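Long-range contacts in putative vitamin-B12 independent methionine synthase family protein (PDB 1YPX), which probably transfers a methyl group from a methyltetrahydrofolate polyglutamate to homocysteine without cobalamin, presumably with the help of zinc, on a TIM-barrel-like fold: residues A[135-140]-A[184-189]; A[219-224]-A[262-267]. All coordinates share one frame; numbering follows the deposited sequence.

Contact 1. Residues A[135-140]-A[184-189]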
ATOM      1  N   GLN A 135       7.189  -1.378  -3.182  1.00 35.61           N
ATOM      2  CA  GLN A 135       7.157   0.053  -2.896  1.00 36.21           C
ATOM      3  C   GLN A 135       5.703   0.478  -2.659  1.00 37.22           C
ATOM      4  O   GLN A 135       4.815   0.081  -3.409  1.00 39.89           O
ATOM      5  CB  GLN A 135       7.767   0.837  -4.077  1.00 37.43           C
ATOM      6  CG  GLN A 135       7.594   2.366  -4.035  1.00 36.69           C
ATOM      7  CD  GLN A 135       8.307   3.014  -2.865  1.00 36.39           C
ATOM      8  OE1 GLN A 135       9.530   3.106  -2.835  1.00 38.13           O
ATOM      9  NE2 GLN A 135       7.539   3.474  -1.900  1.00 39.00           N
ATOM     10  N   THR A 136       5.457   1.262  -1.615  1.00 35.22           N
ATOM     11  CA  THR A 136       4.104   1.718  -1.309  1.00 35.45           C
ATOM     12  C   THR A 136       4.016   3.242  -1.393  1.00 35.79           C
ATOM     13  O   THR A 136       4.890   3.950  -0.893  1.00 35.48           O
ATOM     14  CB  THR A 136       3.665   1.315   0.153  1.00 36.35           C
ATOM     15  OG1 THR A 136       4.417   2.077   1.116  1.00 34.58           O
ATOM     16  CG2 THR A 136       3.915  -0.167   0.415  1.00 35.56           C
ATOM     17  N   ILE A 137       2.970   3.744  -2.033  1.00 34.18           N
ATOM     18  CA  ILE A 137       2.757   5.180  -2.111  1.00 35.18           C
ATOM     19  C   ILE A 137       1.266   5.342  -1.908  1.00 34.83           C
ATOM     20  O   ILE A 137       0.517   4.374  -2.035  1.00 33.07           O
ATOM     21  CB  ILE A 137       3.149   5.795  -3.502  1.00 35.75           C
ATOM     22  CG1 ILE A 137       2.226   5.255  -4.598  1.00 33.10           C
ATOM     23  CG2 ILE A 137       4.603   5.460  -3.843  1.00 34.67           C
ATOM     24  CD1 ILE A 137       2.548   5.804  -5.969  1.00 34.32           C
ATOM     25  N   PRO A 138       0.817   6.550  -1.536  1.00 35.73           N
ATOM     26  CA  PRO A 138      -0.624   6.726  -1.351  1.00 37.70           C
ATOM     27  C   PRO A 138      -1.300   6.698  -2.697  1.00 39.01           C
ATOM     28  O   PRO A 138      -0.674   6.944  -3.734  1.00 41.46           O
ATOM     29  CB  PRO A 138      -0.739   8.102  -0.696  1.00 37.87           C
ATOM     30  CG  PRO A 138       0.512   8.804  -1.136  1.00 37.79           C
ATOM     31  CD  PRO A 138       1.549   7.712  -1.009  1.00 35.44           C
ATOM     32  N   SER A 139      -2.584   6.389  -2.660  1.00 39.81           N
ATOM     33  CA  SER A 139      -3.425   6.333  -3.835  1.00 42.24           C
ATOM     34  C   SER A 139      -3.644   7.749  -4.357  1.00 43.70           C
ATOM     35  O   SER A 139      -3.715   8.696  -3.586  1.00 46.33           O
ATOM     36  CB  SER A 139      -4.767   5.715  -3.444  1.00 43.15           C
ATOM     37  OG  SER A 139      -5.670   5.703  -4.530  1.00 45.77           O
ATOM     38  N   PRO A 140      -3.753   7.919  -5.675  1.00 45.82           N
ATOM     39  CA  PRO A 140      -3.966   9.292  -6.140  1.00 47.54           C
ATOM     40  C   PRO A 140      -5.231   9.931  -5.545  1.00 49.70           C
ATOM     41  O   PRO A 140      -5.282  11.139  -5.349  1.00 49.14           O
ATOM     42  CB  PRO A 140      -4.028   9.135  -7.663  1.00 44.66           C
ATOM     43  CG  PRO A 140      -4.590   7.775  -7.842  1.00 45.42           C
ATOM     44  CD  PRO A 140      -3.861   6.960  -6.787  1.00 46.34           C
ATOM     45  N   LEU A 184       4.327  -2.406  -6.983  1.00 40.52           N
ATOM     46  CA  LEU A 184       3.906  -1.128  -6.409  1.00 42.96           C
ATOM     47  C   LEU A 184       2.525  -1.241  -5.754  1.00 43.10           C
ATOM     48  O   LEU A 184       1.604  -1.831  -6.316  1.00 43.75           O
ATOM     49  CB  LEU A 184       3.839  -0.040  -7.495  1.00 44.33           C
ATOM     50  CG  LEU A 184       3.784   1.409  -6.967  1.00 46.68           C
ATOM     51  CD1 LEU A 184       5.155   1.768  -6.391  1.00 45.06           C
ATOM     52  CD2 LEU A 184       3.413   2.391  -8.082  1.00 46.76           C
ATOM     53  N   GLN A 185       2.382  -0.646  -4.578  1.00 41.47           N
ATOM     54  CA  GLN A 185       1.133  -0.695  -3.846  1.00 41.07           C
ATOM     55  C   GLN A 185       0.562   0.685  -3.502  1.00 42.31           C
ATOM     56  O   GLN A 185       1.266   1.567  -2.986  1.00 42.45           O
ATOM     57  CB  GLN A 185       1.326  -1.516  -2.573  1.00 39.96           C
ATOM     58  CG  GLN A 185       0.180  -1.387  -1.590  1.00 41.50           C
ATOM     59  CD  GLN A 185       0.065  -2.588  -0.688  1.00 38.97           C
ATOM     60  OE1 GLN A 185      -0.062  -3.716  -1.164  1.00 38.48           O
ATOM     61  NE2 GLN A 185       0.108  -2.358   0.621  1.00 34.47           N
ATOM     62  N   LEU A 186      -0.723   0.857  -3.792  1.00 42.48           N
ATOM     63  CA  LEU A 186      -1.435   2.103  -3.523  1.00 41.53           C
ATOM     64  C   LEU A 186      -2.189   1.984  -2.201  1.00 44.06           C
ATOM     65  O   LEU A 186      -3.086   1.153  -2.063  1.00 43.89           O
ATOM     66  CB  LEU A 186      -2.417   2.392  -4.662  1.00 36.46           C
ATOM     67  CG  LEU A 186      -1.965   3.233  -5.881  1.00 37.62           C
ATOM     68  CD1 LEU A 186      -0.459   3.132  -6.113  1.00 36.67           C
ATOM     69  CD2 LEU A 186      -2.724   2.775  -7.117  1.00 30.25           C
ATOM     70  N   ASP A 187      -1.812   2.804  -1.226  1.00 45.24           N
ATOM     71  CA  ASP A 187      -2.481   2.786   0.063  1.00 47.74           C
ATOM     72  C   ASP A 187      -3.629   3.779   0.004  1.00 47.77           C
ATOM     73  O   ASP A 187      -3.428   4.983  -0.089  1.00 47.07           O
ATOM     74  CB  ASP A 187      -1.491   3.119   1.182  1.00 49.32           C
ATOM     75  CG  ASP A 187      -0.639   1.917   1.569  1.00 52.67           C
ATOM     76  OD1 ASP A 187      -0.453   1.012   0.719  1.00 54.68           O
ATOM     77  OD2 ASP A 187      -0.144   1.865   2.720  1.00 56.56           O
ATOM     78  N   ASP A 188      -4.844   3.257   0.021  1.00 50.53           N
ATOM     79  CA  ASP A 188      -5.987   4.124  -0.068  1.00 53.82           C
ATOM     80  C   ASP A 188      -6.925   3.945   1.097  1.00 56.81           C
ATOM     81  O   ASP A 188      -7.647   2.957   1.170  1.00 59.35           O
ATOM     82  CB  ASP A 188      -6.722   3.864  -1.371  1.00 53.15           C
ATOM     83  CG  ASP A 188      -7.561   5.029  -1.775  1.00 50.34           C
ATOM     84  OD1 ASP A 188      -7.873   5.169  -2.973  1.00 52.03           O
ATOM     85  OD2 ASP A 188      -7.907   5.814  -0.879  1.00 51.16           O
ATOM     86  N   THR A 189      -6.920   4.910   2.007  1.00 59.40           N
ATOM     87  CA  THR A 189      -7.782   4.829   3.172  1.00 63.34           C
ATOM     88  C   THR A 189      -9.043   5.673   3.014  1.00 65.62           C
ATOM     89  O   THR A 189      -9.801   5.835   3.972  1.00 66.34           O
ATOM     90  CB  THR A 189      -7.045   5.291   4.435  1.00 64.04           C
ATOM     91  OG1 THR A 189      -7.863   5.033   5.581  1.00 68.40           O
ATOM     92  CG2 THR A 189      -6.749   6.780   4.369  1.00 64.38           C
TER
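D188 OD1 is gripped by two groups: the hydroxyl of S139, with S139 OG 2.8 Å from D188 OD1, and, more weakly, the indole N-H of W191. S139 carries OG anti to its backbone N (chi1 176°), and the hydroxyl meets the carboxylate from above its plane, while S190 holds the other oxygen. Strands 135-138 and 184-188 pair in parallel. Q185 N donates to Q135 O at 2.8 Å, and I137 N to Q185 O at 2.9 Å. D187 N to I137 O and S139 N to D187 O continue the pattern. On one face I137 and L186 lie side by side, I137 CG1 3.7 Å from L186 CD1. I137 CD1 also reaches L184, and I137 touches F176 and Y169 of helix 158-178. T136, Q185, P138 and D187 occupy the other face, where Q185 OE1 accepts from T235 and K134. Neighbouring barrel strands here illustrate a division of chemistry: apolar branches seat the helix, whereas the polar face, with Q185 beside a possible empty metal site, is consistent with a lining for the catalytic centre.

Contact 2. Residues A[219-224]-A[262-267]; sequences NLINEA and GKLNID
N222 and N265 set their side chains across each other at about a right angle, with the amide planes 45° apart, where helix 213-224 faces the loop leading to strand 268-272. The N222 side chain leaves the helix with CG anti to the carbonyl carbon (chi1 -71°), a torsion that swings CG toward the loop; rotation about the next bond then turns the amide to the loop backbone. There its two ends do different work. OD1 accepts from N265 N at 2.6 Å, a fairly straight bond (159° at the hydrogen) whose donor lies in the plane of the amide carbonyl. ND2 reaches back to K263 O at 3.3 Å, a weak bond. One primary amide thus reads a backbone acceptor and a backbone donor two residues apart. The N265 amide lies against the same oxygen, its ND2 3.0 Å from N222 OD1. A water joins the two asparagines again, donating to N222 O at 3.1 Å and accepting weakly from N265 ND2. Next to this polar patch I221 and L264 cross obliquely, and the methyl CG2 of I221 packs on L264 CD1 at 3.4 Å. The far end of I221 turns from the loop toward S139 and P140. N265 is also the centre of an inverse gamma turn, closed by a weak bond from I266 N to L264 O. Here an irregular loop is tied to a helix largely through one side-chain amide, which binds N265 N and, weakly, K263 O, while the buried L264 packs against I221 beside it.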
ATOM      1  N   ASN A 219     -12.352   6.145 -11.690  1.00 57.10           N
ATOM      2  CA  ASN A 219     -11.833   6.662 -12.947  1.00 55.84           C
ATOM      3  C   ASN A 219     -10.456   7.281 -12.747  1.00 53.88           C
ATOM      4  O   ASN A 219      -9.606   7.228 -13.634  1.00 52.46           O
ATOM      5  CB  ASN A 219     -12.796   7.704 -13.519  1.00 58.55           C
ATOM      6  CG  ASN A 219     -14.154   7.117 -13.855  1.00 58.78           C
ATOM      7  OD1 ASN A 219     -14.277   6.281 -14.750  1.00 58.89           O
ATOM      8  ND2 ASN A 219     -15.181   7.547 -13.131  1.00 61.28           N
ATOM      9  N   LEU A 220     -10.244   7.871 -11.576  1.00 52.54           N
ATOM     10  CA  LEU A 220      -8.960   8.488 -11.251  1.00 50.24           C
ATOM     11  C   LEU A 220      -7.864   7.428 -11.175  1.00 49.91           C
ATOM     12  O   LEU A 220      -6.780   7.593 -11.748  1.00 48.57           O
ATOM     13  CB  LEU A 220      -9.054   9.220  -9.913  1.00 47.81           C
ATOM     14  CG  LEU A 220      -7.737   9.761  -9.355  1.00 48.97           C
ATOM     15  CD1 LEU A 220      -7.066  10.682 -10.371  1.00 47.35           C
ATOM     16  CD2 LEU A 220      -8.010  10.508  -8.055  1.00 48.11           C
ATOM     17  N   ILE A 221      -8.173   6.340 -10.467  1.00 48.10           N
ATOM     18  CA  ILE A 221      -7.254   5.231 -10.280  1.00 46.75           C
ATOM     19  C   ILE A 221      -6.944   4.537 -11.596  1.00 49.78           C
ATOM     20  O   ILE A 221      -5.778   4.384 -11.967  1.00 49.06           O
ATOM     21  CB  ILE A 221      -7.831   4.147  -9.356  1.00 45.21           C
ATOM     22  CG1 ILE A 221      -8.335   4.754  -8.041  1.00 44.44           C
ATOM     23  CG2 ILE A 221      -6.796   3.063  -9.149  1.00 40.41           C
ATOM     24  CD1 ILE A 221      -7.377   5.694  -7.375  1.00 45.28           C
ATOM     25  N   ASN A 222      -7.981   4.099 -12.302  1.00 51.42           N
ATOM     26  CA  ASN A 222      -7.742   3.403 -13.563  1.00 53.93           C
ATOM     27  C   ASN A 222      -6.914   4.266 -14.505  1.00 54.63           C
ATOM     28  O   ASN A 222      -6.007   3.768 -15.173  1.00 55.09           O
ATOM     29  CB  ASN A 222      -9.064   2.989 -14.235  1.00 53.57           C
ATOM     30  CG  ASN A 222      -9.771   1.847 -13.499  1.00 53.44           C
ATOM     31  OD1 ASN A 222      -9.133   0.884 -13.053  1.00 50.48           O
ATOM     32  ND2 ASN A 222     -11.097   1.946 -13.384  1.00 52.92           N
ATOM     33  N   GLU A 223      -7.215   5.558 -14.548  1.00 56.49           N
ATOM     34  CA  GLU A 223      -6.466   6.460 -15.411  1.00 59.81           C
ATOM     35  C   GLU A 223      -5.013   6.578 -14.954  1.00 59.37           C
ATOM     36  O   GLU A 223      -4.092   6.547 -15.774  1.00 60.06           O
ATOM     37  CB  GLU A 223      -7.099   7.851 -15.431  1.00 61.61           C
ATOM     38  CG  GLU A 223      -6.448   8.770 -16.438  1.00 64.80           C
ATOM     39  CD  GLU A 223      -6.953  10.190 -16.365  1.00 70.97           C
ATOM     40  OE1 GLU A 223      -6.405  11.031 -17.128  1.00 71.20           O
ATOM     41  OE2 GLU A 223      -7.886  10.473 -15.558  1.00 71.80           O
ATOM     42  N   ALA A 224      -4.821   6.717 -13.643  1.00 58.34           N
ATOM     43  CA  ALA A 224      -3.493   6.837 -13.053  1.00 57.55           C
ATOM     44  C   ALA A 224      -2.607   5.641 -13.385  1.00 57.53           C
ATOM     45  O   ALA A 224      -1.396   5.786 -13.552  1.00 55.79           O
ATOM     46  CB  ALA A 224      -3.607   6.987 -11.540  1.00 58.76           C
ATOM     47  N   GLY A 262     -14.963  -4.910  -9.155  1.00 70.74           N
ATOM     48  CA  GLY A 262     -15.504  -5.118 -10.484  1.00 69.35           C
ATOM     49  C   GLY A 262     -15.025  -4.124 -11.527  1.00 69.18           C
ATOM     50  O   GLY A 262     -14.827  -4.484 -12.687  1.00 68.92           O
ATOM     51  N   LYS A 263     -14.821  -2.877 -11.117  1.00 68.52           N
ATOM     52  CA  LYS A 263     -14.394  -1.832 -12.039  1.00 67.72           C
ATOM     53  C   LYS A 263     -12.907  -1.463 -11.998  1.00 66.40           C
ATOM     54  O   LYS A 263     -12.307  -1.154 -13.029  1.00 66.00           O
ATOM     55  CB  LYS A 263     -15.242  -0.580 -11.799  1.00 69.38           C
ATOM     56  CG  LYS A 263     -16.733  -0.778 -12.049  1.00 70.47           C
ATOM     57  CD  LYS A 263     -17.514   0.531 -11.899  1.00 72.10           C
ATOM     58  CE  LYS A 263     -19.022   0.319 -12.095  1.00 72.46           C
ATOM     59  NZ  LYS A 263     -19.830   1.539 -11.795  1.00 70.56           N
ATOM     60  N   LEU A 264     -12.321  -1.493 -10.806  1.00 64.71           N
ATOM     61  CA  LEU A 264     -10.909  -1.151 -10.612  1.00 62.74           C
ATOM     62  C   LEU A 264      -9.975  -2.112 -11.344  1.00 60.81           C
ATOM     63  O   LEU A 264     -10.031  -3.318 -11.122  1.00 61.42           O
ATOM     64  CB  LEU A 264     -10.586  -1.174  -9.121  1.00 63.53           C
ATOM     65  CG  LEU A 264      -9.821   0.016  -8.569  1.00 63.91           C
ATOM     66  CD1 LEU A 264      -8.535   0.191  -9.361  1.00 66.49           C
ATOM     67  CD2 LEU A 264     -10.687   1.254  -8.657  1.00 64.83           C
ATOM     68  N   ASN A 265      -9.099  -1.578 -12.190  1.00 58.57           N
ATOM     69  CA  ASN A 265      -8.165  -2.409 -12.955  1.00 56.43           C
ATOM     70  C   ASN A 265      -6.861  -2.705 -12.235  1.00 56.34           C
ATOM     71  O   ASN A 265      -5.768  -2.529 -12.784  1.00 56.73           O
ATOM     72  CB  ASN A 265      -7.871  -1.753 -14.296  1.00 53.91           C
ATOM     73  CG  ASN A 265      -9.077  -1.737 -15.184  1.00 51.16           C
ATOM     74  OD1 ASN A 265      -9.690  -2.775 -15.410  1.00 51.51           O
ATOM     75  ND2 ASN A 265      -9.431  -0.567 -15.691  1.00 47.13           N
ATOM     76  N   ILE A 266      -6.989  -3.191 -11.007  1.00 55.64           N
ATOM     77  CA  ILE A 266      -5.840  -3.493 -10.178  1.00 54.58           C
ATOM     78  C   ILE A 266      -5.560  -4.998 -10.076  1.00 55.33           C
ATOM     79  O   ILE A 266      -6.463  -5.820 -10.204  1.00 56.27           O
ATOM     80  CB  ILE A 266      -6.044  -2.813  -8.798  1.00 53.14           C
ATOM     81  CG1 ILE A 266      -4.927  -1.802  -8.577  1.00 54.05           C
ATOM     82  CG2 ILE A 266      -6.110  -3.817  -7.678  1.00 49.94           C
ATOM     83  CD1 ILE A 266      -5.209  -0.832  -7.464  1.00 54.54           C
ATOM     84  N   ASP A 267      -4.300  -5.357  -9.866  1.00 54.78           N
ATOM     85  CA  ASP A 267      -3.932  -6.762  -9.800  1.00 53.30           C
ATOM     86  C   ASP A 267      -4.345  -7.493  -8.536  1.00 51.10           C
ATOM     87  O   ASP A 267      -4.883  -8.592  -8.610  1.00 52.79           O
ATOM     88  CB  ASP A 267      -2.432  -6.901 -10.011  1.00 55.88           C
ATOM     89  CG  ASP A 267      -1.999  -6.373 -11.349  1.00 58.64           C
ATOM     90  OD1 ASP A 267      -2.438  -6.957 -12.366  1.00 61.75           O
ATOM     91  OD2 ASP A 267      -1.238  -5.376 -11.388  1.00 57.18           O
TER
HETATM   92  O   HOH W   1      -6.684   1.029 -16.472  1.00 52.87           O

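Overall arrangement
After the N-terminal helices, strand 60-61 and further short elements, the chain enters strand 132-138, passes through several helices, the longest 158-178, and re-enters the sheet in parallel as strand 183-188. Contact 1 closes this beta-alpha-beta crossover of the barrel. Helix 213-224 follows, then strand 233-238, and contact 2 closes the second loop when residues 262-267 come back against the helix just before strand 268-272. The two closures neither nest nor cross but stand in series, their centres about 13 Å apart. They still touch: I221 CD1 packs on P140 CG at 3.5 Å, and L220 and A224 also meet P140. Helix 213-224 therefore joins the residues just after strand 132-138 to the approach to strand 268-272.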